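Local coordinates for MSHA biogenesis protein MshE (Vibrio cholerae, PDB 5HTL) that binds the second messenger cyclic di-GMP through its MshEN domain and probably takes part in building the MSHA pilus, at residues P80-V85 / L90-I95. Numbering follows the deposited sequence.
Sequences PLLPEV and LRALVI
L82 makes every close approach across this contact by itself, touching A92 and V94, and no hydrogen bond joins 80-85 to 90-95. Its CG stands anti to the backbone N (chi1 -176°), with chi2 at 63°, which carries CD2 to the start of strand 92-98 while CB stays beside V94. CD2 comes 3.6 Å from A92 O, so a methyl group rests against a backbone carbonyl; the A92 side chain is met less closely, with CD2 4.3 Å from CB. The second touch lies nearer the root of the leucine, where L82 CB is 3.8 Å from V94 CG2. V94 has CG1 anti to its backbone N (chi1 -177°), and this leaves CG2, beside that N, as the methyl directed at L82. The side-chain pairs are apolar and buried, and the contact is small, with 217 Å² covered, both sides summed. The connection is short: P83 is the N-cap of helix 84-90, and R91, with positive phi, is the C-prime residue of the Schellman motif that ends it. L82, just before the N-cap, thus packs back on the strand following the helix, closing a helix-strand unit of the MshEN domain. The A92 side chain lies about 13 Å from a bound cyclic di-GMP, so the contact belongs to the fold rather than the binding site. Helix 112-121 adds Q121 against L82. On strand 92-98, an outer strand of the three-stranded sheet, A92 also packs on I104 and M106 of the antiparallel neighbour 101-106, whereas L93 turns to helix 134-144.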
loop_
_atom_site.group_PDB
_atom_site.type_symbol
_atom_site.label_atom_id
_atom_site.label_comp_id
_atom_site.label_asym_id
_atom_site.label_seq_id
_atom_site.Cartn_x
_atom_site.Cartn_y
_atom_site.Cartn_z
ATOM N N PRO A 80 2.142 20.517 7.506
ATOM C CA PRO A 80 3.463 21.092 7.799
ATOM C C PRO A 80 4.554 20.142 8.295
ATOM O O PRO A 80 5.705 20.586 8.366
ATOM C CB PRO A 80 3.162 22.126 8.899
ATOM C CG PRO A 80 1.811 21.801 9.406
ATOM C CD PRO A 80 1.082 21.236 8.240
ATOM N N LEU A 81 4.223 18.912 8.659
ATOM C CA LEU A 81 5.221 17.952 9.117
ATOM C C LEU A 81 6.309 17.715 8.066
ATOM O O LEU A 81 7.454 17.392 8.394
ATOM C CB LEU A 81 4.549 16.642 9.526
ATOM C CG LEU A 81 3.541 16.854 10.659
ATOM C CD1 LEU A 81 2.760 15.593 10.984
ATOM C CD2 LEU A 81 4.219 17.401 11.914
ATOM N N LEU A 82 5.938 17.871 6.799
ATOM C CA LEU A 82 6.913 17.863 5.719
ATOM C C LEU A 82 7.075 19.299 5.242
ATOM O O LEU A 82 6.113 19.916 4.790
ATOM C CB LEU A 82 6.401 16.984 4.580
ATOM C CG LEU A 82 7.300 16.749 3.369
ATOM C CD1 LEU A 82 8.553 16.028 3.795
ATOM C CD2 LEU A 82 6.557 15.937 2.320
ATOM N N PRO A 83 8.288 19.863 5.362
ATOM C CA PRO A 83 8.452 21.248 4.916
ATOM C C PRO A 83 8.131 21.401 3.429
ATOM O O PRO A 83 8.352 20.458 2.653
ATOM C CB PRO A 83 9.936 21.529 5.180
ATOM C CG PRO A 83 10.317 20.550 6.256
ATOM C CD PRO A 83 9.518 19.318 5.956
ATOM N N GLU A 84 7.624 22.573 3.056
ATOM C CA GLU A 84 7.179 22.830 1.696
ATOM C C GLU A 84 8.236 22.516 0.643
ATOM O O GLU A 84 7.920 21.949 -0.401
ATOM C CB GLU A 84 6.708 24.274 1.542
ATOM C CG GLU A 84 6.088 24.549 0.179
ATOM C CD GLU A 84 5.652 25.983 0.012
ATOM O OE1 GLU A 84 5.630 26.722 1.025
ATOM O OE2 GLU A 84 5.347 26.377 -1.134
ATOM N N VAL A 85 9.492 22.885 0.893
ATOM C CA VAL A 85 10.514 22.634 -0.117
ATOM C C VAL A 85 10.681 21.143 -0.407
ATOM O O VAL A 85 10.915 20.745 -1.550
ATOM C CB VAL A 85 11.883 23.273 0.243
ATOM C CG1 VAL A 85 11.796 24.793 0.228
ATOM C CG2 VAL A 85 12.385 22.777 1.584
ATOM N N LEU A 90 9.614 16.284 -3.755
ATOM C CA LEU A 90 9.283 14.867 -3.742
ATOM C C LEU A 90 7.904 14.590 -4.318
ATOM O O LEU A 90 7.514 13.422 -4.467
ATOM C CB LEU A 90 9.343 14.354 -2.299
ATOM C CG LEU A 90 10.729 14.420 -1.660
ATOM C CD1 LEU A 90 10.660 14.127 -0.169
ATOM C CD2 LEU A 90 11.637 13.420 -2.355
ATOM N N ARG A 91 7.168 15.649 -4.643
ATOM C CA ARG A 91 5.768 15.554 -5.072
ATOM C C ARG A 91 4.969 14.670 -4.111
ATOM O O ARG A 91 4.333 13.687 -4.509
ATOM C CB ARG A 91 5.659 15.108 -6.534
ATOM C CG ARG A 91 6.355 16.085 -7.500
ATOM C CD ARG A 91 6.340 15.560 -8.931
ATOM N NE ARG A 91 7.152 14.356 -9.054
ATOM C CZ ARG A 91 7.142 13.547 -10.110
ATOM N NH1 ARG A 91 6.376 13.827 -11.155
ATOM N NH2 ARG A 91 7.906 12.467 -10.121
ATOM N N ALA A 92 5.002 15.055 -2.840
ATOM C CA ALA A 92 4.395 14.294 -1.745
ATOM C C ALA A 92 3.730 15.261 -0.793
ATOM O O ALA A 92 4.289 16.307 -0.485
ATOM C CB ALA A 92 5.461 13.501 -1.016
ATOM N N LEU A 93 2.534 14.919 -0.334
ATOM C CA LEU A 93 1.786 15.745 0.610
ATOM C C LEU A 93 1.288 14.894 1.762
ATOM O O LEU A 93 0.606 13.893 1.551
ATOM C CB LEU A 93 0.579 16.378 -0.089
ATOM C CG LEU A 93 -0.316 17.316 0.733
ATOM C CD1 LEU A 93 0.449 18.593 1.017
ATOM C CD2 LEU A 93 -1.613 17.649 0.007
ATOM N N VAL A 94 1.620 15.291 2.985
ATOM C CA VAL A 94 1.096 14.629 4.171
ATOM C C VAL A 94 -0.338 15.089 4.406
ATOM O O VAL A 94 -0.586 16.278 4.629
ATOM C CB VAL A 94 1.918 14.981 5.422
ATOM C CG1 VAL A 94 1.395 14.204 6.624
ATOM C CG2 VAL A 94 3.388 14.686 5.185
ATOM N N ILE A 95 -1.284 14.158 4.300
ATOM C CA ILE A 95 -2.705 14.499 4.410
ATOM C C ILE A 95 -3.366 13.936 5.659
ATOM O O ILE A 95 -4.512 14.261 5.959
ATOM C CB ILE A 95 -3.514 14.066 3.156
ATOM C CG1 ILE A 95 -3.506 12.545 2.991
ATOM C CG2 ILE A 95 -2.976 14.764 1.902
ATOM C CD1 ILE A 95 -4.451 12.023 1.880
#